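Local atomic coordinates of alpha-aminoadipate carrier protein lysW (Sulfolobus tokodaii, PDB entry 3VPB), a protein that carries covalently bound substrates through lysine and arginine biosynthesis, bound alpha-aminoadipate being converted to lysine and bound glutamate to ornithine. Residues Gly22-His27 with Gln32-Asn37. Residues are numbered along the deposited sequence; the frame is centred on the assembly and turned at random.
Sequences GEIVEH and QLEVYN. With ZN (zinc ion), chain B.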
# COMPACT_ATOMS: atom_id res chain seq x y z
N GLY E 22 3.75 26.88 3.86
CA GLY E 22 3.75 25.54 4.46
C GLY E 22 2.57 25.28 5.40
O GLY E 22 2.35 24.14 5.82
N GLU E 23 1.84 26.33 5.75
CA GLU E 23 0.65 26.21 6.59
C GLU E 23 -0.52 25.61 5.82
O GLU E 23 -0.60 25.75 4.61
CB GLU E 23 0.23 27.57 7.13
CG GLU E 23 1.04 28.02 8.31
CD GLU E 23 0.38 29.16 9.03
OE1 GLU E 23 -0.56 28.92 9.83
OE2 GLU E 23 0.81 30.30 8.80
N ILE E 24 -1.41 24.95 6.55
CA ILE E 24 -2.57 24.28 5.96
C ILE E 24 -3.81 25.14 6.13
O ILE E 24 -4.03 25.72 7.21
CB ILE E 24 -2.81 22.92 6.66
CG1 ILE E 24 -1.62 21.98 6.46
CG2 ILE E 24 -4.11 22.28 6.19
CD1 ILE E 24 -1.19 21.78 5.03
N VAL E 25 -4.61 25.24 5.07
CA VAL E 25 -5.92 25.92 5.13
C VAL E 25 -7.01 25.04 4.51
O VAL E 25 -6.79 24.39 3.48
CB VAL E 25 -5.91 27.35 4.47
CG1 VAL E 25 -4.80 28.22 5.06
CG2 VAL E 25 -5.76 27.29 2.96
N GLU E 26 -8.18 25.03 5.15
CA GLU E 26 -9.30 24.25 4.67
C GLU E 26 -10.22 25.11 3.83
O GLU E 26 -10.51 26.25 4.19
CB GLU E 26 -10.09 23.67 5.84
CG GLU E 26 -9.38 22.56 6.57
CD GLU E 26 -10.21 21.29 6.64
OE1 GLU E 26 -9.68 20.28 7.14
OE2 GLU E 26 -11.38 21.32 6.18
N HIS E 27 -10.67 24.58 2.70
CA HIS E 27 -11.62 25.32 1.90
C HIS E 27 -12.97 24.63 1.89
O HIS E 27 -13.06 23.42 2.10
CB HIS E 27 -11.10 25.56 0.48
CG HIS E 27 -11.80 26.68 -0.21
ND1 HIS E 27 -12.30 26.58 -1.49
CD2 HIS E 27 -12.14 27.92 0.23
CE1 HIS E 27 -12.87 27.73 -1.82
NE2 HIS E 27 -12.80 28.55 -0.79
N GLN E 32 -8.22 20.22 1.39
CA GLN E 32 -7.21 20.69 2.32
C GLN E 32 -6.08 21.23 1.45
O GLN E 32 -5.68 20.57 0.48
CB GLN E 32 -6.71 19.54 3.18
CG GLN E 32 -7.54 19.30 4.45
CD GLN E 32 -6.96 20.02 5.65
OE1 GLN E 32 -6.38 19.40 6.56
NE2 GLN E 32 -7.09 21.35 5.67
N LEU E 33 -5.60 22.42 1.79
CA LEU E 33 -4.67 23.16 0.94
C LEU E 33 -3.45 23.57 1.74
O LEU E 33 -3.52 23.73 2.95
CB LEU E 33 -5.36 24.42 0.36
CG LEU E 33 -6.68 24.19 -0.40
CD1 LEU E 33 -7.42 25.51 -0.73
CD2 LEU E 33 -6.45 23.37 -1.66
N GLU E 34 -2.32 23.72 1.05
CA GLU E 34 -1.09 24.19 1.67
C GLU E 34 -0.70 25.51 1.03
O GLU E 34 -0.75 25.64 -0.19
CB GLU E 34 0.02 23.18 1.43
CG GLU E 34 1.23 23.34 2.33
CD GLU E 34 1.92 22.00 2.57
OE1 GLU E 34 2.64 21.88 3.58
OE2 GLU E 34 1.72 21.06 1.75
N VAL E 35 -0.31 26.49 1.83
CA VAL E 35 0.23 27.71 1.21
C VAL E 35 1.71 27.51 0.84
O VAL E 35 2.46 26.81 1.54
CB VAL E 35 -0.13 29.07 1.96
CG1 VAL E 35 -0.96 28.87 3.22
CG2 VAL E 35 1.07 30.02 2.15
N TYR E 36 2.11 28.08 -0.30
CA TYR E 36 3.50 28.02 -0.73
C TYR E 36 3.87 29.32 -1.43
O TYR E 36 3.00 30.12 -1.77
CB TYR E 36 3.77 26.79 -1.63
CG TYR E 36 3.18 26.86 -3.02
CD1 TYR E 36 3.99 27.17 -4.12
CD2 TYR E 36 1.83 26.60 -3.24
CE1 TYR E 36 3.45 27.22 -5.42
CE2 TYR E 36 1.29 26.64 -4.53
CZ TYR E 36 2.11 26.96 -5.61
OH TYR E 36 1.59 27.02 -6.87
N ASN E 37 5.17 29.52 -1.62
CA ASN E 37 5.68 30.70 -2.30
C ASN E 37 6.02 30.39 -3.75
O ASN E 37 6.70 29.41 -4.04
CB ASN E 37 6.90 31.25 -1.58
CG ASN E 37 7.55 32.40 -2.33
OD1 ASN E 37 6.91 33.40 -2.65
ND2 ASN E 37 8.84 32.26 -2.62
ZN ZN B . -11.94 25.09 -2.96
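V25 and L33 form the central antiparallel hydrogen-bonded pair between 22-27 and 32-37, V25 N giving its hydrogen to L33 O at 2.8 Å and L33 N returning one to V25 O at 2.9 Å. The non-hydrogen-bonded pairs I24-E34 and E26-Q32 flank it, and the short strand axes of 24-26 and 32-37 run at 140° to each other, N to C. Beyond the regular ladder the backbone pairing continues: V35 N donates to E23 O, and G22 N reaches V35 O (2.7 Å) from above the carbonyl plane. G22 takes a positive phi, where a side chain would jam against the preceding carbonyl oxygen.

One face carries I24, E26, Q32 and E34. The Q32 chain bends at chi2 (-94°) and turns its amide obliquely across the E26 side chain, the amide and carboxylate planes 45° apart, an approach too tight in the model for its details to be trusted, while I24 CG2 also borders this amide. An alanine in place of Q32 would probably uncover I24 CG2 and leave the E26 side chain freer to turn. I24 CD1 rests on E34 CG at 3.9 Å, and I9 of the bound enzyme chain packs on both residues. On the other face V25 CG2 touches L33 CB at 3.9 Å, and L44 of strand 41-46 lies against V25 and V35. L33 CD1 meets H27 CB, and the imidazole beyond it binds the zinc ion through ND1 at 2.1 Å; C6, C9 and C29 complete the site. This is the beta hairpin of a zinc ribbon, with a metal ligand just past the end of its first strand.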